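Local coordinates for protein probable enoyl-CoA hydratase/isomerase (Pseudomonas aeruginosa, PDB 7BOR) that binds coenzyme A in a crotonase-type fold and, as in relatives, probably isomerises the double bond of delta(3)-enoyl-CoA substrates, at residues V50-T61 with P94-V104; L112-A123 with L173-V184. One frame throughout, in Å; residues are numbered along the deposited sequence.

Contact 1 of 2, residues V50-T61 with P94-V104. With COA (coenzyme A), chain C.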
loop_
_atom_site.group_PDB
_atom_site.type_symbol
_atom_site.label_atom_id
_atom_site.label_comp_id
_atom_site.label_asym_id
_atom_site.label_seq_id
_atom_site.Cartn_x
_atom_site.Cartn_y
_atom_site.Cartn_z
ATOM N N VAL A 50 5.110 -0.772 16.571
ATOM C CA VAL A 50 4.597 -1.411 15.363
ATOM C C VAL A 50 3.409 -0.608 14.840
ATOM O O VAL A 50 2.565 -0.138 15.614
ATOM C CB VAL A 50 4.191 -2.874 15.647
ATOM C CG1 VAL A 50 3.679 -3.553 14.394
ATOM C CG2 VAL A 50 5.373 -3.656 16.241
ATOM N N VAL A 51 3.317 -0.498 13.508
ATOM C CA VAL A 51 2.131 0.044 12.862
ATOM C C VAL A 51 1.393 -1.062 12.129
ATOM O O VAL A 51 2.005 -1.876 11.426
ATOM C CB VAL A 51 2.496 1.196 11.902
ATOM C CG1 VAL A 51 1.290 1.557 10.995
ATOM C CG2 VAL A 51 2.988 2.415 12.698
ATOM N N LEU A 52 0.068 -1.042 12.249
ATOM C CA LEU A 52 -0.825 -1.891 11.489
ATOM C C LEU A 52 -1.700 -1.050 10.559
ATOM O O LEU A 52 -2.300 -0.054 10.988
ATOM C CB LEU A 52 -1.672 -2.706 12.459
ATOM C CG LEU A 52 -2.415 -3.891 11.902
ATOM C CD1 LEU A 52 -2.471 -4.935 13.016
ATOM C CD2 LEU A 52 -3.760 -3.421 11.488
ATOM N N ILE A 53 -1.815 -1.470 9.303
ATOM C CA ILE A 53 -2.687 -0.788 8.345
ATOM C C ILE A 53 -3.794 -1.727 7.916
ATOM O O ILE A 53 -3.524 -2.862 7.509
ATOM C CB ILE A 53 -1.921 -0.316 7.098
ATOM C CG1 ILE A 53 -0.792 0.609 7.464
ATOM C CG2 ILE A 53 -2.822 0.497 6.161
ATOM C CD1 ILE A 53 0.082 1.004 6.290
ATOM N N THR A 54 -5.023 -1.223 7.885
ATOM C CA THR A 54 -6.154 -2.058 7.501
ATOM C C THR A 54 -7.349 -1.205 7.088
ATOM O O THR A 54 -7.522 -0.080 7.561
ATOM C CB THR A 54 -6.522 -2.990 8.676
ATOM O OG1 THR A 54 -7.582 -3.862 8.309
ATOM C CG2 THR A 54 -6.959 -2.186 9.892
ATOM N N GLY A 55 -8.178 -1.760 6.217
ATOM C CA GLY A 55 -9.475 -1.196 5.934
ATOM C C GLY A 55 -10.621 -1.818 6.717
ATOM O O GLY A 55 -11.770 -1.412 6.513
ATOM N N GLY A 56 -10.337 -2.762 7.614
ATOM C CA GLY A 56 -11.348 -3.488 8.363
ATOM C C GLY A 56 -11.657 -4.838 7.743
ATOM O O GLY A 56 -10.891 -5.386 6.948
ATOM N N ASP A 57 -12.828 -5.367 8.104
ATOM C CA ASP A 57 -13.156 -6.767 7.872
ATOM C C ASP A 57 -13.553 -7.058 6.451
ATOM O O ASP A 57 -13.413 -8.201 6.022
ATOM C CB ASP A 57 -14.330 -7.236 8.765
ATOM C CG ASP A 57 -13.981 -7.224 10.241
ATOM O OD1 ASP A 57 -12.770 -7.160 10.564
ATOM O OD2 ASP A 57 -14.922 -7.274 11.075
ATOM N N ALA A 58 -14.031 -6.058 5.711
ATOM C CA ALA A 58 -14.569 -6.303 4.382
ATOM C C ALA A 58 -13.802 -5.658 3.233
ATOM O O ALA A 58 -14.000 -6.061 2.083
ATOM C CB ALA A 58 -16.012 -5.791 4.305
ATOM N N CYS A 59 -12.987 -4.651 3.486
ATOM C CA CYS A 59 -12.446 -3.873 2.370
ATOM C C CYS A 59 -11.109 -3.300 2.785
ATOM O O CYS A 59 -10.965 -2.808 3.902
ATOM C CB CYS A 59 -13.413 -2.740 1.930
ATOM S SG CYS A 59 -12.845 -1.733 0.459
ATOM N N PHE A 60 -10.116 -3.391 1.900
ATOM C CA PHE A 60 -8.846 -2.739 2.207
ATOM C C PHE A 60 -8.836 -1.323 1.573
ATOM O O PHE A 60 -9.153 -0.346 2.262
ATOM C CB PHE A 60 -7.672 -3.616 1.757
ATOM C CG PHE A 60 -6.320 -3.113 2.215
ATOM C CD1 PHE A 60 -5.998 -3.030 3.564
ATOM C CD2 PHE A 60 -5.347 -2.728 1.288
ATOM C CE1 PHE A 60 -4.741 -2.555 3.960
ATOM C CE2 PHE A 60 -4.093 -2.263 1.690
ATOM C CZ PHE A 60 -3.784 -2.174 3.019
ATOM N N THR A 61 -8.564 -1.189 0.267
ATOM C CA THR A 61 -8.783 0.098 -0.415
ATOM C C THR A 61 -8.865 -0.115 -1.921
ATOM O O THR A 61 -8.098 -0.900 -2.482
ATOM C CB THR A 61 -7.661 1.110 -0.102
ATOM O OG1 THR A 61 -7.863 2.346 -0.822
ATOM C CG2 THR A 61 -6.305 0.557 -0.514
ATOM N N PRO A 94 8.493 -1.753 12.298
ATOM C CA PRO A 94 7.638 -2.750 11.646
ATOM C C PRO A 94 6.291 -2.193 11.200
ATOM O O PRO A 94 5.553 -1.575 11.974
ATOM C CB PRO A 94 7.480 -3.849 12.703
ATOM C CG PRO A 94 8.707 -3.813 13.478
ATOM C CD PRO A 94 9.122 -2.320 13.522
ATOM N N VAL A 95 5.950 -2.459 9.941
ATOM C CA VAL A 95 4.642 -2.116 9.410
ATOM C C VAL A 95 3.956 -3.401 8.940
ATOM O O VAL A 95 4.540 -4.144 8.148
ATOM C CB VAL A 95 4.743 -1.136 8.231
ATOM C CG1 VAL A 95 3.383 -0.669 7.913
ATOM C CG2 VAL A 95 5.645 -0.019 8.540
ATOM N N ILE A 96 2.706 -3.608 9.371
ATOM C CA ILE A 96 1.904 -4.801 9.059
ATOM C C ILE A 96 0.609 -4.386 8.375
ATOM O O ILE A 96 -0.124 -3.538 8.887
ATOM C CB ILE A 96 1.604 -5.613 10.328
ATOM C CG1 ILE A 96 2.921 -6.045 10.954
ATOM C CG2 ILE A 96 0.738 -6.795 10.056
ATOM C CD1 ILE A 96 2.758 -6.815 12.259
ATOM N N ALA A 97 0.303 -5.025 7.247
ATOM C CA ALA A 97 -0.970 -4.860 6.568
ATOM C C ALA A 97 -1.900 -6.025 6.859
ATOM O O ALA A 97 -1.470 -7.172 6.940
ATOM C CB ALA A 97 -0.800 -4.770 5.048
ATOM N N ALA A 98 -3.193 -5.705 6.958
ATOM C CA ALA A 98 -4.284 -6.657 7.179
ATOM C C ALA A 98 -5.356 -6.357 6.146
ATOM O O ALA A 98 -6.068 -5.351 6.250
ATOM C CB ALA A 98 -4.863 -6.531 8.580
ATOM N N VAL A 99 -5.500 -7.242 5.179
ATOM C CA VAL A 99 -6.182 -6.931 3.936
ATOM C C VAL A 99 -7.387 -7.829 3.795
ATOM O O VAL A 99 -7.249 -9.054 3.805
ATOM C CB VAL A 99 -5.241 -7.101 2.720
ATOM C CG1 VAL A 99 -5.988 -6.757 1.420
ATOM C CG2 VAL A 99 -3.964 -6.256 2.890
ATOM N N ASN A 100 -8.549 -7.222 3.575
ATOM C CA ASN A 100 -9.760 -7.927 3.185
ATOM C C ASN A 100 -10.351 -7.250 1.948
ATOM O O ASN A 100 -10.196 -6.053 1.752
ATOM C CB ASN A 100 -10.795 -7.908 4.331
ATOM C CG ASN A 100 -10.569 -9.032 5.362
ATOM O OD1 ASN A 100 -10.752 -10.214 5.070
ATOM N ND2 ASN A 100 -10.188 -8.653 6.549
ATOM N N GLY A 101 -11.036 -8.013 1.131
ATOM C CA GLY A 101 -11.764 -7.437 0.033
ATOM C C GLY A 101 -10.838 -6.867 -1.027
ATOM O O GLY A 101 -9.809 -7.452 -1.337
ATOM N N PRO A 102 -11.219 -5.757 -1.651
ATOM C CA PRO A 102 -10.360 -5.190 -2.705
ATOM C C PRO A 102 -9.142 -4.509 -2.126
ATOM O O PRO A 102 -9.181 -3.897 -1.055
ATOM C CB PRO A 102 -11.271 -4.203 -3.434
ATOM C CG PRO A 102 -12.323 -3.843 -2.446
ATOM C CD PRO A 102 -12.524 -5.072 -1.562
ATOM N N ALA A 103 -8.037 -4.656 -2.859
ATOM C CA ALA A 103 -6.768 -3.983 -2.652
ATOM C C ALA A 103 -6.274 -3.653 -4.064
ATOM O O ALA A 103 -5.654 -4.502 -4.723
ATOM C CB ALA A 103 -5.763 -4.835 -1.906
ATOM N N VAL A 104 -6.563 -2.426 -4.534
ATOM C CA VAL A 104 -6.401 -2.077 -5.944
ATOM C C VAL A 104 -5.395 -0.950 -6.098
ATOM O O VAL A 104 -5.392 0.012 -5.324
ATOM C CB VAL A 104 -7.735 -1.670 -6.556
ATOM C CG1 VAL A 104 -7.563 -1.414 -8.071
ATOM C CG2 VAL A 104 -8.733 -2.772 -6.308
HETATM N N1A COA C . -12.242 6.392 -6.775
HETATM C C2A COA C . -13.405 7.096 -6.688
HETATM N N3A COA C . -14.586 6.485 -6.370
HETATM C C4A COA C . -14.542 5.164 -6.130
HETATM C C5A COA C . -13.402 4.448 -6.207
HETATM C C6A COA C . -12.225 5.083 -6.543
HETATM N N6A COA C . -10.893 4.471 -6.659
HETATM N N7A COA C . -13.673 3.143 -5.922
HETATM C C8A COA C . -14.995 3.028 -5.670
HETATM N N9A COA C . -15.470 4.260 -5.821
HETATM C C1B COA C . -16.905 4.491 -5.558
HETATM C C2B COA C . -17.876 4.164 -6.807
HETATM O O2B COA C . -17.722 5.253 -7.802
HETATM C C3B COA C . -19.020 4.115 -6.185
HETATM O O3B COA C . -19.501 5.485 -5.858
HETATM P P3B COA C . -21.068 5.815 -5.584
HETATM O O7A COA C . -21.724 4.728 -4.756
HETATM O O8A COA C . -21.731 5.936 -6.929
HETATM O O9A COA C . -21.117 7.096 -4.807
HETATM C C4B COA C . -18.773 3.443 -4.812
HETATM O O4B COA C . -17.304 3.807 -4.508
HETATM C C5B COA C . -18.931 2.038 -4.805
HETATM O O5B COA C . -17.940 1.552 -5.654
HETATM P P1A COA C . -18.322 0.356 -6.699
HETATM O O1A COA C . -17.324 0.263 -7.836
HETATM O O2A COA C . -19.711 0.479 -7.284
HETATM O O3A COA C . -18.303 -1.002 -5.764
HETATM P P2A COA C . -17.879 -2.418 -6.498
HETATM O O4A COA C . -18.117 -3.532 -5.484
HETATM O O5A COA C . -18.720 -2.482 -7.737
HETATM O O6A COA C . -16.301 -2.375 -7.021
HETATM C CBP COA C . -13.920 -2.139 -6.870
HETATM C CCP COA C . -15.232 -2.454 -6.063
HETATM C CDP COA C . -12.775 -1.751 -5.868
HETATM C CEP COA C . -13.486 -3.374 -7.698
HETATM C CAP COA C . -14.348 -0.973 -7.819
HETATM O OAP COA C . -14.888 0.034 -7.018
HETATM C C9P COA C . -13.177 -0.364 -8.589
HETATM O O9P COA C . -12.666 -0.917 -9.518
HETATM N N8P COA C . -12.741 0.969 -8.122
HETATM C C7P COA C . -11.625 1.679 -8.750
HETATM C C6P COA C . -10.306 0.856 -8.644
HETATM C C5P COA C . -9.208 1.739 -9.321
HETATM O O5P COA C . -9.130 1.863 -10.494
HETATM N N4P COA C . -8.262 2.410 -8.449
HETATM C C3P COA C . -7.263 3.277 -9.022
HETATM C C2P COA C . -6.117 2.472 -9.576
HETATM S S1P COA C . -4.982 3.731 -10.205
HETATM O O HOH W 1 -8.765 -4.444 5.236
#
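Val51 to Ile53 pair in parallel with Val95 to Ala97, and four backbone hydrogen bonds join the strands. Val51 N donates to Pro94 O, Ile96 N to Val51 O, Ile53 N to Ile96 O and Ala98 N to Ile53 O, none longer than 2.9 Å. Past the strand ends the two segments meet once more: Phe60 N reaches Pro102 O at 3.1 Å, and Val104 N donates to Thr61 O at 3.0 Å.

Polar groups link the segments between these two sets of bonds. With OG1 anti to the backbone N (chi1 -177°), Thr54 donates from OG1 to Ala98 O at 3.0 Å, the hydroxyl standing 27° off the carbonyl plane; the same oxygen accepts from Gly56 N, forming an ST turn. A water accepts from Gly55 N and Asn100 N where the two segments separate, with Gly56 O and Ala98 O within its reach as acceptors. Across the contact Asn100 ND2 makes a weak bond to Gly56 O, whereas its OD1 accepts from Gly181 N.

Apolar contact centres on Phe60. Val99 CG2 sits over the middle of one face of its ring, 3.8 Å from the centroid and 7° off the normal, while CG1 of the same valine packs on Phe60 CB and Ala103 CB approaches ring atom CD2. Nearby, Cys59 SG rests against Pro102 CG at 3.6 Å. Coenzyme A lies beyond: Val104 CG1 touches its C6P at 3.6 Å, and Pro102 CB faces its CDP methyl carbon.

Strands 50-54 and 95-99, with helices 66-71 and 80-90 between them in the chain, form a beta-alpha-beta crossover of the crotonase fold. In the main sheet, strand 13-18 flanks 50-54 and strand 116-120 flanks 95-99. Helix 182-196 packs on Val50, Thr54 and Asn100, and Ile96 and Val99 lean on side chains of strand 116-120.

Contact 2 of 2, residues L112-A123 with L173-V184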
loop_
_atom_site.group_PDB
_atom_site.type_symbol
_atom_site.label_atom_id
_atom_site.label_comp_id
_atom_site.label_asym_id
_atom_site.label_seq_id
_atom_site.Cartn_x
_atom_site.Cartn_y
_atom_site.Cartn_z
ATOM N N LEU A 112 3.901 -3.901 -0.915
ATOM C CA LEU A 112 5.303 -4.187 -1.214
ATOM C C LEU A 112 6.273 -3.467 -0.278
ATOM O O LEU A 112 7.453 -3.809 -0.281
ATOM C CB LEU A 112 5.614 -3.815 -2.674
ATOM C CG LEU A 112 4.690 -4.494 -3.662
ATOM C CD1 LEU A 112 4.920 -3.941 -5.059
ATOM C CD2 LEU A 112 4.894 -6.056 -3.682
ATOM N N HIS A 113 5.804 -2.536 0.558
ATOM C CA HIS A 113 6.653 -1.833 1.514
ATOM C C HIS A 113 6.315 -2.189 2.963
ATOM O O HIS A 113 6.859 -1.581 3.901
ATOM C CB HIS A 113 6.551 -0.311 1.268
ATOM C CG HIS A 113 6.803 0.037 -0.153
ATOM N ND1 HIS A 113 8.067 0.277 -0.636
ATOM C CD2 HIS A 113 5.971 0.082 -1.227
ATOM C CE1 HIS A 113 8.007 0.452 -1.943
ATOM N NE2 HIS A 113 6.745 0.346 -2.324
ATOM N N CYS A 114 5.460 -3.175 3.173
ATOM C CA CYS A 114 5.131 -3.592 4.521
ATOM C C CYS A 114 6.042 -4.748 4.912
ATOM O O CYS A 114 6.568 -5.480 4.064
ATOM C CB CYS A 114 3.671 -3.982 4.600
ATOM S SG CYS A 114 2.461 -2.621 4.366
ATOM N N ASP A 115 6.247 -4.907 6.207
ATOM C CA ASP A 115 7.100 -6.006 6.657
ATOM C C ASP A 115 6.362 -7.338 6.779
ATOM O O ASP A 115 6.976 -8.404 6.624
ATOM C CB ASP A 115 7.734 -5.590 7.954
ATOM C CG ASP A 115 8.509 -4.277 7.762
ATOM O OD1 ASP A 115 9.534 -4.266 7.016
ATOM O OD2 ASP A 115 8.018 -3.260 8.277
ATOM N N LEU A 116 5.084 -7.300 7.069
ATOM C CA LEU A 116 4.261 -8.493 7.048
ATOM C C LEU A 116 2.961 -8.109 6.392
ATOM O O LEU A 116 2.494 -6.982 6.522
ATOM C CB LEU A 116 4.051 -9.071 8.433
ATOM C CG LEU A 116 5.331 -9.512 9.190
ATOM C CD1 LEU A 116 4.989 -9.824 10.681
ATOM C CD2 LEU A 116 6.058 -10.704 8.548
ATOM N N VAL A 117 2.410 -9.036 5.626
ATOM C CA VAL A 117 1.178 -8.779 4.888
ATOM C C VAL A 117 0.271 -9.977 5.091
ATOM O O VAL A 117 0.658 -11.103 4.755
ATOM C CB VAL A 117 1.455 -8.559 3.393
ATOM C CG1 VAL A 117 0.161 -8.478 2.594
ATOM C CG2 VAL A 117 2.195 -7.299 3.218
ATOM N N PHE A 118 -0.886 -9.758 5.724
ATOM C CA PHE A 118 -1.905 -10.792 5.889
ATOM C C PHE A 118 -3.154 -10.431 5.104
ATOM O O PHE A 118 -3.608 -9.289 5.143
ATOM C CB PHE A 118 -2.229 -10.971 7.349
ATOM C CG PHE A 118 -1.048 -11.346 8.127
ATOM C CD1 PHE A 118 -0.496 -12.611 7.990
ATOM C CD2 PHE A 118 -0.419 -10.420 8.909
ATOM C CE1 PHE A 118 0.665 -12.939 8.703
ATOM C CE2 PHE A 118 0.731 -10.710 9.591
ATOM C CZ PHE A 118 1.253 -11.976 9.526
ATOM N N VAL A 119 -3.726 -11.423 4.427
ATOM C CA VAL A 119 -4.841 -11.180 3.528
ATOM C C VAL A 119 -5.880 -12.246 3.763
ATOM O O VAL A 119 -5.544 -13.403 4.046
ATOM C CB VAL A 119 -4.434 -11.215 2.030
ATOM C CG1 VAL A 119 -3.343 -10.243 1.715
ATOM C CG2 VAL A 119 -3.947 -12.636 1.612
ATOM N N GLY A 120 -7.148 -11.881 3.573
ATOM C CA GLY A 120 -8.167 -12.901 3.409
ATOM C C GLY A 120 -7.955 -13.703 2.146
ATOM O O GLY A 120 -7.535 -13.172 1.105
ATOM N N ARG A 121 -8.271 -14.998 2.244
ATOM C CA ARG A 121 -8.067 -15.873 1.095
ATOM C C ARG A 121 -8.702 -15.316 -0.170
ATOM O O ARG A 121 -8.252 -15.602 -1.307
ATOM C CB ARG A 121 -8.630 -17.275 1.386
ATOM C CG ARG A 121 -7.670 -18.190 1.866
ATOM C CD ARG A 121 -8.316 -19.662 1.960
ATOM N NE ARG A 121 -9.275 -19.719 3.052
ATOM C CZ ARG A 121 -8.978 -20.054 4.312
ATOM N NH1 ARG A 121 -9.948 -20.107 5.217
ATOM N NH2 ARG A 121 -7.727 -20.354 4.672
ATOM N N ASN A 122 -9.890 -14.738 -0.001
ATOM C CA ASN A 122 -10.675 -14.258 -1.126
ATOM C C ASN A 122 -10.547 -12.756 -1.322
ATOM O O ASN A 122 -11.386 -12.166 -2.013
ATOM C CB ASN A 122 -12.180 -14.609 -0.966
ATOM C CG ASN A 122 -12.442 -16.134 -1.029
ATOM O OD1 ASN A 122 -12.502 -16.733 -2.094
ATOM N ND2 ASN A 122 -12.545 -16.742 0.129
ATOM N N ALA A 123 -9.551 -12.116 -0.711
ATOM C CA ALA A 123 -9.335 -10.723 -1.058
ATOM C C ALA A 123 -9.080 -10.651 -2.553
ATOM O O ALA A 123 -8.719 -11.646 -3.180
ATOM C CB ALA A 123 -8.169 -10.126 -0.259
ATOM N N LEU A 173 3.856 -12.359 -1.987
ATOM C CA LEU A 173 3.418 -11.008 -1.671
ATOM C C LEU A 173 2.707 -10.914 -0.305
ATOM O O LEU A 173 2.811 -9.894 0.405
ATOM C CB LEU A 173 2.511 -10.537 -2.797
ATOM C CG LEU A 173 3.128 -10.431 -4.185
ATOM C CD1 LEU A 173 2.164 -9.914 -5.201
ATOM C CD2 LEU A 173 4.348 -9.482 -4.101
ATOM N N ALA A 174 1.956 -11.922 0.081
ATOM C CA ALA A 174 1.449 -11.963 1.439
ATOM C C ALA A 174 2.180 -13.059 2.206
ATOM O O ALA A 174 2.675 -14.024 1.622
ATOM C CB ALA A 174 -0.065 -12.206 1.476
ATOM N N ASN A 175 2.260 -12.895 3.528
ATOM C CA ASN A 175 2.884 -13.922 4.356
ATOM C C ASN A 175 1.908 -15.074 4.628
ATOM O O ASN A 175 2.348 -16.202 4.840
ATOM C CB ASN A 175 3.354 -13.359 5.697
ATOM C CG ASN A 175 4.457 -12.339 5.535
ATOM O OD1 ASN A 175 4.180 -11.166 5.232
ATOM N ND2 ASN A 175 5.723 -12.791 5.683
ATOM N N ALA A 176 0.603 -14.803 4.640
ATOM C CA ALA A 176 -0.407 -15.831 4.896
ATOM C C ALA A 176 -1.746 -15.367 4.351
ATOM O O ALA A 176 -2.087 -14.183 4.443
ATOM C CB ALA A 176 -0.537 -16.110 6.410
ATOM N N ALA A 177 -2.498 -16.309 3.791
ATOM C CA ALA A 177 -3.874 -16.099 3.387
ATOM C C ALA A 177 -4.766 -16.769 4.440
ATOM O O ALA A 177 -4.574 -17.948 4.773
ATOM C CB ALA A 177 -4.151 -16.684 2.005
ATOM N N LEU A 178 -5.727 -16.028 4.954
ATOM C CA LEU A 178 -6.512 -16.470 6.095
ATOM C C LEU A 178 -7.998 -16.387 5.799
ATOM O O LEU A 178 -8.436 -15.793 4.818
ATOM C CB LEU A 178 -6.155 -15.626 7.326
ATOM C CG LEU A 178 -4.637 -15.609 7.546
ATOM C CD1 LEU A 178 -4.118 -14.423 8.326
ATOM C CD2 LEU A 178 -4.243 -16.918 8.211
ATOM N N GLU A 179 -8.775 -17.023 6.681
ATOM C CA GLU A 179 -10.209 -16.830 6.731
ATOM C C GLU A 179 -10.559 -15.362 6.565
ATOM O O GLU A 179 -10.076 -14.515 7.309
ATOM C CB GLU A 179 -10.711 -17.339 8.080
ATOM C CG GLU A 179 -12.220 -17.585 8.219
ATOM C CD GLU A 179 -12.537 -18.074 9.632
ATOM O OE1 GLU A 179 -13.184 -17.334 10.403
ATOM O OE2 GLU A 179 -12.075 -19.181 9.990
ATOM N N ASP A 180 -11.415 -15.064 5.608
ATOM C CA ASP A 180 -11.747 -13.671 5.328
ATOM C C ASP A 180 -12.459 -13.026 6.515
ATOM O O ASP A 180 -13.257 -13.656 7.221
ATOM C CB ASP A 180 -12.620 -13.593 4.087
ATOM C CG ASP A 180 -11.939 -14.176 2.863
ATOM O OD1 ASP A 180 -11.133 -13.461 2.248
ATOM O OD2 ASP A 180 -12.189 -15.363 2.517
ATOM N N GLY A 181 -12.166 -11.747 6.726
ATOM C CA GLY A 181 -12.887 -10.957 7.691
ATOM C C GLY A 181 -12.048 -10.670 8.915
ATOM O O GLY A 181 -10.842 -10.502 8.843
ATOM N N ALA A 182 -12.687 -10.679 10.072
ATOM C CA ALA A 182 -12.003 -10.336 11.313
ATOM C C ALA A 182 -10.744 -11.162 11.562
ATOM O O ALA A 182 -9.783 -10.665 12.155
ATOM C CB ALA A 182 -12.967 -10.496 12.480
ATOM N N THR A 183 -10.740 -12.447 11.199
ATOM C CA THR A 183 -9.547 -13.260 11.478
ATOM C C THR A 183 -8.261 -12.608 10.970
ATOM O O THR A 183 -7.197 -12.688 11.607
ATOM C CB THR A 183 -9.699 -14.624 10.841
ATOM O OG1 THR A 183 -10.971 -15.140 11.199
ATOM C CG2 THR A 183 -8.605 -15.584 11.286
ATOM N N VAL A 184 -8.335 -11.991 9.798
ATOM C CA VAL A 184 -7.141 -11.409 9.191
ATOM C C VAL A 184 -6.559 -10.363 10.118
ATOM O O VAL A 184 -5.340 -10.349 10.405
ATOM C CB VAL A 184 -7.485 -10.821 7.812
ATOM C CG1 VAL A 184 -6.242 -10.028 7.249
ATOM C CG2 VAL A 184 -7.902 -11.940 6.901
#
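Strand 116-120 runs parallel to the short strand 176-178, the segment axes 4.6 Å apart at closest and inclined by 31°, with Val119 N bonded to Ala176 O, Leu178 N to Val119 O and Arg121 N to Leu178 O. Before the strand proper, Asn175 takes over the pairing with both its backbone and its side chain. Its N donates to Val117 O at 2.7 Å. With CG anti to the carbonyl carbon (chi1 -65°), its side chain lies beside its own backbone N, and OD1 reaches Val117 N to accept at 2.8 Å, the donor tilted 21° from the amide carbonyl plane. Leu116 CD2 lies against ND2 of this amide, crossing it at about a right angle.

On one face of the pair, Phe118 turns the edge of its ring to Ala176 CB, which lies near the ring plane 3.8 Å from CD1, while Leu178 CD1 and Val184 CG1 both approach Phe118 CB. The other branch of Val184, CG2, comes within 3.4 Å of Gly120 N. On the opposite face Val119 divides its branches, CG1 meeting Ala174 CB at 3.8 Å and CG2 meeting Ala177 CB.

Asp180 grips the type I turn from Gly120 to Ala123. Its OD1 accepts Asn122 N at 2.9 Å through the syn lone pair, and its OD2 receives Asn122 ND2 at 2.8 Å in an almost straight bond. The Arg121 guanidinium lays one face over the backbone at Leu178 C and Glu179 N, without touching the Glu179 carboxylate.

Helix 182-196 backs the Phe118 side, where His187 meets the ring edge-to-face. Parallel strands at the margin of the main sheet, backed by a helix, belong to the crotonase fold; here 176-178 is the outermost strand, away from the coenzyme A site.

The two contacts follow one another along the chain, contact 1 closing before contact 2 opens, and their centres lie 8 Å apart. They share one sheet: strands 95-99 and 116-120 are neighbours, giving the order 50-54, 95-99, 116-120, 176-178 with all four strands parallel. Asp115 N is hydrogen-bonded to Val95 O (2.7 Å), Gly101 O packs on Ala123 CB, and helix 182-196 packs on both contacts. Contact 1 runs from the six-stranded sheet into strand 102-104 of the small sheet, whose Pro102 and Val104 touch coenzyme A, whereas contact 2 completes the main sheet's edge away from the ligand. Together they join the coenzyme A side of this crotonase fold to its outer strand.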